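Long-range contacts in copper-containing nitrite reductase (Thermus scotoductus, PDB 6HBE), which probably reduces nitrite to nitric oxide at a copper centre, taking electrons from a cytochrome c, and works as a homotrimer: residues E27-I32 / F46-P51; Y113-G118 / G128-M133. All blocks are in the same frame, centred on the assembly; numbering follows the deposited sequence.

Interaction 1 (E27-I32 / F46-P51); sequences EARSSI and FNDMSP
One backbone and one side-chain bond hold the end where strand 21-36 meets the turn after strand 39-46. N47 N donates to E27 O over 2.9 Å, on a lone pair. E27 N donates to the side-chain oxygen OD1 of N47 at 2.9 Å, nearly straight but from above the carbonyl plane. N47 and D48 both have positive phi in the type I' turn F46-M49, which asparagine tolerates well.

Apolar packing is small: A28 CB lies 4.2 Å from F46 CE1, alanine leaving room for the ring.

Charge and polar contacts make up the other end. R29 CG takes the crowded position between N and C (chi1 43°) and the chain bends at chi3, bringing one guanidinium face over D48 CB, with R29 CD 3.7 Å from D48 N. Guanidinium and carboxylate stack with planes 23° apart; R29 NE to D48 OD1 is a long 4.0 Å salt bridge with no N-H aimed at the oxygen. An alanine here, lacking the guanidinium and CD, would probably leave D48 less well held. S31 OG, hydrogen-bonded to S45 OG, also lies 3.0 Å from D48 OD1, and a water links OD1 to I32 N.

These neighbours would probably keep the D48 carboxylate ionised.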
ATOM      1  N   GLU C  27     -24.924   2.457 -20.451  1.00 25.43           N
ATOM      2  CA  GLU C  27     -25.596   3.661 -20.045  1.00 27.17           C
ATOM      3  C   GLU C  27     -24.984   4.268 -18.771  1.00 28.10           C
ATOM      4  O   GLU C  27     -25.177   3.749 -17.662  1.00 27.49           O
ATOM      5  CB  GLU C  27     -27.097   3.387 -19.839  1.00 28.82           C
ATOM      6  CG  GLU C  27     -27.780   2.846 -21.099  1.00 30.82           C
ATOM      7  CD  GLU C  27     -29.303   2.826 -21.000  1.00 35.67           C
ATOM      8  OE1 GLU C  27     -29.830   2.652 -19.880  1.00 35.97           O
ATOM      9  OE2 GLU C  27     -29.969   2.984 -22.049  1.00 36.83           O
ATOM     10  N   ALA C  28     -24.263   5.380 -18.929  1.00 26.60           N
ATOM     11  CA  ALA C  28     -23.645   6.061 -17.790  1.00 27.09           C
ATOM     12  C   ALA C  28     -24.678   6.777 -16.927  1.00 28.00           C
ATOM     13  O   ALA C  28     -25.529   7.533 -17.449  1.00 28.61           O
ATOM     14  CB  ALA C  28     -22.558   7.043 -18.259  1.00 28.03           C
ATOM     15  N   ARG C  29     -24.604   6.553 -15.612  1.00 26.52           N
ATOM     16  CA  ARG C  29     -25.531   7.162 -14.636  1.00 29.03           C
ATOM     17  C   ARG C  29     -24.965   7.332 -13.229  1.00 27.97           C
ATOM     18  O   ARG C  29     -23.898   6.823 -12.924  1.00 27.01           O
ATOM     19  CB  ARG C  29     -26.820   6.366 -14.565  1.00 36.78           C
ATOM     20  CG  ARG C  29     -26.634   4.875 -14.543  1.00 42.56           C
ATOM     21  CD  ARG C  29     -27.876   4.204 -15.082  1.00 48.32           C
ATOM     22  NE  ARG C  29     -29.022   4.571 -14.275  1.00 52.09           N
ATOM     23  CZ  ARG C  29     -30.250   4.096 -14.444  1.00 54.34           C
ATOM     24  NH1 ARG C  29     -30.523   3.194 -15.395  1.00 52.63           N
ATOM     25  NH2 ARG C  29     -31.208   4.523 -13.625  1.00 52.92           N
ATOM     26  N   SER C  30     -25.675   8.117 -12.417  1.00 26.58           N
ATOM     27  CA  SER C  30     -25.471   8.222 -10.984  1.00 27.77           C
ATOM     28  C   SER C  30     -26.280   7.121 -10.311  1.00 28.84           C
ATOM     29  O   SER C  30     -27.445   6.914 -10.681  1.00 27.88           O
ATOM     30  CB  SER C  30     -25.993   9.563 -10.458  1.00 30.61           C
ATOM     31  OG  SER C  30     -25.040  10.568 -10.700  1.00 37.13           O
ATOM     32  N   SER C  31     -25.701   6.435  -9.325  1.00 26.94           N
ATOM     33  CA  SER C  31     -26.395   5.291  -8.679  1.00 26.09           C
ATOM     34  C   SER C  31     -26.093   5.148  -7.178  1.00 25.28           C
ATOM     35  O   SER C  31     -25.179   5.807  -6.619  1.00 23.84           O
ATOM     36  CB  SER C  31     -26.019   3.982  -9.382  1.00 27.45           C
ATOM     37  OG  SER C  31     -26.137   4.044 -10.812  1.00 27.30           O
ATOM     38  N   ILE C  32     -26.842   4.252  -6.545  1.00 23.68           N
ATOM     39  CA  ILE C  32     -26.654   3.891  -5.148  1.00 27.01           C
ATOM     40  C   ILE C  32     -26.597   2.355  -5.089  1.00 28.09           C
ATOM     41  O   ILE C  32     -27.519   1.698  -5.570  1.00 27.28           O
ATOM     42  CB  ILE C  32     -27.794   4.410  -4.258  1.00 28.73           C
ATOM     43  CG1 ILE C  32     -27.989   5.917  -4.450  1.00 31.87           C
ATOM     44  CG2 ILE C  32     -27.532   4.096  -2.789  1.00 29.10           C
ATOM     45  CD1 ILE C  32     -29.127   6.503  -3.638  1.00 35.72           C
ATOM     46  N   PHE C  46     -22.321   2.072 -14.862  1.00 22.04           N
ATOM     47  CA  PHE C  46     -22.930   1.730 -16.140  1.00 22.59           C
ATOM     48  C   PHE C  46     -24.134   0.818 -15.843  1.00 24.41           C
ATOM     49  O   PHE C  46     -23.997  -0.227 -15.185  1.00 21.37           O
ATOM     50  CB  PHE C  46     -21.968   1.034 -17.067  1.00 23.46           C
ATOM     51  CG  PHE C  46     -20.829   1.910 -17.525  1.00 25.00           C
ATOM     52  CD1 PHE C  46     -21.043   2.908 -18.452  1.00 24.78           C
ATOM     53  CD2 PHE C  46     -19.558   1.771 -16.973  1.00 25.44           C
ATOM     54  CE1 PHE C  46     -20.012   3.729 -18.859  1.00 25.13           C
ATOM     55  CE2 PHE C  46     -18.520   2.579 -17.380  1.00 25.68           C
ATOM     56  CZ  PHE C  46     -18.746   3.565 -18.325  1.00 25.98           C
ATOM     57  N   ASN C  47     -25.313   1.247 -16.296  1.00 24.24           N
ATOM     58  CA  ASN C  47     -26.550   0.461 -16.205  1.00 26.35           C
ATOM     59  C   ASN C  47     -27.009   0.099 -14.798  1.00 25.34           C
ATOM     60  O   ASN C  47     -27.625  -0.951 -14.591  1.00 27.95           O
ATOM     61  CB  ASN C  47     -26.440  -0.801 -17.045  1.00 28.37           C
ATOM     62  CG  ASN C  47     -26.066  -0.521 -18.490  1.00 30.42           C
ATOM     63  OD1 ASN C  47     -25.034   0.114 -18.804  1.00 31.11           O
ATOM     64  ND2 ASN C  47     -26.880  -1.015 -19.391  1.00 33.45           N
ATOM     65  N   ASP C  48     -26.707   0.973 -13.844  1.00 24.74           N
ATOM     66  CA  ASP C  48     -27.170   0.874 -12.475  1.00 26.58           C
ATOM     67  C   ASP C  48     -26.631  -0.347 -11.661  1.00 27.11           C
ATOM     68  O   ASP C  48     -27.290  -0.807 -10.725  1.00 29.92           O
ATOM     69  CB  ASP C  48     -28.699   0.916 -12.488  1.00 30.30           C
ATOM     70  CG  ASP C  48     -29.301   1.588 -11.254  1.00 34.62           C
ATOM     71  OD1 ASP C  48     -28.798   2.646 -10.779  1.00 32.92           O
ATOM     72  OD2 ASP C  48     -30.344   1.065 -10.794  1.00 39.75           O
ATOM     73  N   MET C  49     -25.455  -0.858 -12.049  0.50 25.36           N
ATOM     74  CA  MET C  49     -24.754  -1.958 -11.347  0.50 25.82           C
ATOM     75  C   MET C  49     -23.255  -1.633 -11.262  0.50 24.13           C
ATOM     76  O   MET C  49     -22.724  -1.025 -12.185  0.50 21.30           O
ATOM     77  CB  MET C  49     -24.933  -3.293 -12.079  0.50 28.16           C
ATOM     78  CG  MET C  49     -25.007  -3.212 -13.597  0.50 31.03           C
ATOM     79  SD  MET C  49     -25.393  -4.775 -14.432  0.50 35.86           S
ATOM     80  CE  MET C  49     -26.609  -5.449 -13.303  0.50 35.48           C
ATOM     81  N   SER C  50     -22.589  -2.042 -10.173  1.00 22.19           N
ATOM     82  CA  SER C  50     -21.114  -1.945 -10.060  1.00 21.32           C
ATOM     83  C   SER C  50     -20.577  -3.252  -9.427  1.00 20.65           C
ATOM     84  O   SER C  50     -20.862  -3.506  -8.262  1.00 20.45           O
ATOM     85  CB  SER C  50     -20.705  -0.749  -9.207  1.00 21.85           C
ATOM     86  OG  SER C  50     -19.278  -0.644  -9.153  1.00 22.45           O
ATOM     87  N   PRO C  51     -19.846  -4.086 -10.165  1.00 19.18           N
ATOM     88  CA  PRO C  51     -19.423  -3.840 -11.555  1.00 19.87           C
ATOM     89  C   PRO C  51     -20.559  -3.849 -12.567  1.00 23.18           C
ATOM     90  O   PRO C  51     -21.643  -4.426 -12.318  1.00 22.30           O
ATOM     91  CB  PRO C  51     -18.479  -4.999 -11.853  1.00 20.42           C
ATOM     92  CG  PRO C  51     -18.756  -6.040 -10.820  1.00 19.92           C
ATOM     93  CD  PRO C  51     -19.221  -5.291  -9.600  1.00 18.21           C
TER
HETATM   94  O   HOH W   1     -29.176   3.493  -8.219  1.00 30.13           O

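Interaction 2 (Y113-G118 / G128-M133); sequences YHCAPG and GGQFGM. With CU (copper (II) ion), chain N; CU (copper (II) ion), chain M.
The type 1 and type 2 copper sites of this cupredoxin-fold domain meet here, through the adjacent C115 and H114. C115 SG, anti to the backbone N (chi1 -168°), binds one copper at 2.1 Å. The extended Q130 chain reaches the same ion through OE1 at 2.0 Å; H75 and H125 complete the site, and S45 O holds Q130 NE2. H114 shares a face with F131, opposite Y113, and its ring leads away to the second copper, bound by NE2 at 2.0 Å with H80, a water and H267 of a neighbouring subunit. Its ND1 donates to C115 O, close to the ring plane, fixing the imidazole's rotation.

The backbones pair antiparallel: Y113 N to G132 O and G132 N to Y113 O, each 3.0 Å, then C115 N to Q130 O at 3.2 Å. The Y113 ring lies over G132, CA 3.8 Å from the centroid in a CH-pi contact; a beta-carbon would collide with Y113 CZ, so glycine fits here.

An amide oxygen beside the thiolate would probably lower the first copper's potential relative to the usual methionine, while the H114-C115 link probably gives electrons a short path to the second, as in other copper nitrite reductases.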
ATOM      1  N   TYR C 113     -13.059  -2.567 -18.686  1.00 20.29           N
ATOM      2  CA  TYR C 113     -13.568  -1.320 -19.274  1.00 21.51           C
ATOM      3  C   TYR C 113     -13.954  -0.411 -18.116  1.00 22.42           C
ATOM      4  O   TYR C 113     -14.204  -0.904 -17.012  1.00 21.00           O
ATOM      5  CB  TYR C 113     -14.743  -1.557 -20.289  1.00 22.40           C
ATOM      6  CG  TYR C 113     -16.078  -1.963 -19.684  1.00 21.46           C
ATOM      7  CD1 TYR C 113     -16.911  -1.002 -19.080  1.00 23.31           C
ATOM      8  CD2 TYR C 113     -16.529  -3.286 -19.725  1.00 22.98           C
ATOM      9  CE1 TYR C 113     -18.129  -1.348 -18.539  1.00 24.14           C
ATOM     10  CE2 TYR C 113     -17.762  -3.636 -19.165  1.00 22.81           C
ATOM     11  CZ  TYR C 113     -18.548  -2.661 -18.571  1.00 23.94           C
ATOM     12  OH  TYR C 113     -19.760  -2.938 -17.971  1.00 24.43           O
ATOM     13  N   HIS C 114     -13.976   0.901 -18.350  1.00 21.00           N
ATOM     14  CA  HIS C 114     -14.238   1.873 -17.287  1.00 20.53           C
ATOM     15  C   HIS C 114     -14.553   3.245 -17.877  1.00 21.19           C
ATOM     16  O   HIS C 114     -14.332   3.484 -19.062  1.00 20.56           O
ATOM     17  CB  HIS C 114     -13.020   1.977 -16.303  1.00 22.13           C
ATOM     18  CG  HIS C 114     -11.721   2.365 -16.954  1.00 21.72           C
ATOM     19  ND1 HIS C 114     -11.359   3.681 -17.156  1.00 22.62           N
ATOM     20  CD2 HIS C 114     -10.699   1.621 -17.437  1.00 21.62           C
ATOM     21  CE1 HIS C 114     -10.190   3.737 -17.767  1.00 22.67           C
ATOM     22  NE2 HIS C 114      -9.738   2.507 -17.908  1.00 23.69           N
ATOM     23  N   CYS C 115     -15.057   4.148 -17.059  1.00 20.27           N
ATOM     24  CA  CYS C 115     -15.391   5.477 -17.536  1.00 22.06           C
ATOM     25  C   CYS C 115     -14.102   6.237 -17.886  1.00 22.04           C
ATOM     26  O   CYS C 115     -13.086   6.076 -17.204  1.00 23.53           O
ATOM     27  CB  CYS C 115     -16.172   6.287 -16.482  1.00 23.11           C
ATOM     28  SG  CYS C 115     -16.907   7.839 -17.146  1.00 23.85           S
ATOM     29  N   ALA C 116     -14.166   7.071 -18.931  1.00 22.20           N
ATOM     30  CA  ALA C 116     -13.053   7.932 -19.321  1.00 22.26           C
ATOM     31  C   ALA C 116     -13.581   9.269 -19.888  1.00 24.29           C
ATOM     32  O   ALA C 116     -13.558   9.487 -21.101  1.00 26.11           O
ATOM     33  CB  ALA C 116     -12.183   7.197 -20.333  1.00 23.31           C
ATOM     34  N   PRO C 117     -14.054  10.175 -19.010  1.00 23.65           N
ATOM     35  CA  PRO C 117     -14.350  11.548 -19.457  1.00 24.28           C
ATOM     36  C   PRO C 117     -13.130  12.158 -20.131  1.00 25.73           C
ATOM     37  O   PRO C 117     -13.278  12.850 -21.149  1.00 27.08           O
ATOM     38  CB  PRO C 117     -14.707  12.284 -18.159  1.00 24.67           C
ATOM     39  CG  PRO C 117     -14.842  11.213 -17.098  1.00 24.76           C
ATOM     40  CD  PRO C 117     -14.009  10.077 -17.533  1.00 24.40           C
ATOM     41  N   GLY C 118     -11.939  11.832 -19.596  1.00 23.81           N
ATOM     42  CA  GLY C 118     -10.667  12.370 -20.024  1.00 24.78           C
ATOM     43  C   GLY C 118      -9.979  12.969 -18.811  1.00 23.52           C
ATOM     44  O   GLY C 118     -10.629  13.310 -17.801  1.00 22.30           O
ATOM     45  N   GLY C 128     -15.266   5.735  -8.282  1.00 23.25           N
ATOM     46  CA  GLY C 128     -16.681   5.810  -7.867  1.00 22.83           C
ATOM     47  C   GLY C 128     -17.602   4.678  -8.302  1.00 22.99           C
ATOM     48  O   GLY C 128     -18.785   4.710  -7.992  1.00 22.16           O
ATOM     49  N   GLY C 129     -17.087   3.670  -9.027  1.00 23.21           N
ATOM     50  CA  GLY C 129     -17.898   2.486  -9.358  1.00 22.52           C
ATOM     51  C   GLY C 129     -18.017   2.133 -10.830  1.00 23.50           C
ATOM     52  O   GLY C 129     -18.572   1.062 -11.147  1.00 23.16           O
ATOM     53  N   GLN C 130     -17.540   3.010 -11.724  1.00 22.81           N
ATOM     54  CA  GLN C 130     -17.770   2.867 -13.162  1.00 23.46           C
ATOM     55  C   GLN C 130     -16.741   1.975 -13.833  1.00 22.87           C
ATOM     56  O   GLN C 130     -15.764   2.453 -14.436  1.00 21.80           O
ATOM     57  CB  GLN C 130     -17.834   4.237 -13.872  1.00 24.55           C
ATOM     58  CG  GLN C 130     -19.210   4.866 -13.940  1.00 26.83           C
ATOM     59  CD  GLN C 130     -19.264   6.258 -14.619  1.00 27.58           C
ATOM     60  OE1 GLN C 130     -18.364   7.147 -14.496  1.00 25.78           O
ATOM     61  NE2 GLN C 130     -20.368   6.469 -15.325  1.00 28.31           N
ATOM     62  N   PHE C 131     -16.947   0.664 -13.709  1.00 21.56           N
ATOM     63  CA  PHE C 131     -16.052  -0.328 -14.326  1.00 20.38           C
ATOM     64  C   PHE C 131     -16.774  -1.643 -14.582  1.00 20.39           C
ATOM     65  O   PHE C 131     -17.831  -1.873 -13.993  1.00 20.64           O
ATOM     66  CB  PHE C 131     -14.812  -0.594 -13.432  1.00 20.63           C
ATOM     67  CG  PHE C 131     -15.143  -0.750 -11.977  1.00 19.76           C
ATOM     68  CD1 PHE C 131     -15.734  -1.915 -11.495  1.00 20.73           C
ATOM     69  CD2 PHE C 131     -14.897   0.276 -11.095  1.00 20.47           C
ATOM     70  CE1 PHE C 131     -16.072  -2.045 -10.154  1.00 19.80           C
ATOM     71  CE2 PHE C 131     -15.219   0.154  -9.757  1.00 21.00           C
ATOM     72  CZ  PHE C 131     -15.817  -1.019  -9.283  1.00 20.88           C
ATOM     73  N   GLY C 132     -16.197  -2.476 -15.460  1.00 18.91           N
ATOM     74  CA  GLY C 132     -16.680  -3.826 -15.730  1.00 19.49           C
ATOM     75  C   GLY C 132     -15.697  -4.662 -16.532  1.00 20.09           C
ATOM     76  O   GLY C 132     -14.545  -4.247 -16.734  1.00 20.92           O
ATOM     77  N   MET C 133     -16.139  -5.843 -16.971  1.00 18.91           N
ATOM     78  CA  MET C 133     -15.326  -6.818 -17.717  1.00 20.01           C
ATOM     79  C   MET C 133     -15.838  -7.077 -19.142  1.00 22.02           C
ATOM     80  O   MET C 133     -17.051  -7.227 -19.356  1.00 22.83           O
ATOM     81  CB  MET C 133     -15.322  -8.166 -16.940  1.00 21.51           C
ATOM     82  CG  MET C 133     -14.607  -9.370 -17.582  1.00 21.74           C
ATOM     83  SD  MET C 133     -14.856 -10.966 -16.715  1.00 22.18           S
ATOM     84  CE  MET C 133     -14.139 -10.652 -15.086  1.00 23.51           C
TER
HETATM   85 CU    CU N 502     -17.960   8.827 -15.564  1.00 24.97          CU
HETATM   86 CU    CU M 501      -7.954   1.810 -18.515  1.00 23.61          CU
HETATM   87  O   HOH W   2      -7.678   2.963 -20.059  1.00 28.85           O

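Overall arrangement
All of interaction 1 precedes interaction 2 in sequence, yet their centres lie only 10 Å apart and they touch directly. S50, on the loop of interaction 1, probably donates a hydrogen bond from OG to G129 O at 2.7 Å, and the same OG packs on F131 CZ at 3.5 Å. A28 CB rests 3.7 Å from Q130 NE2, and F46 CD2 lies 3.8 Å from Y113 CE1. The face of A28 and F46 therefore backs the copper ligand Q130, with the A28 side chain about 6 Å from the type 1 copper. A28 and F46 are thus second shell to that metal, whereas residues 113-118 and 128-133 supply ligands themselves.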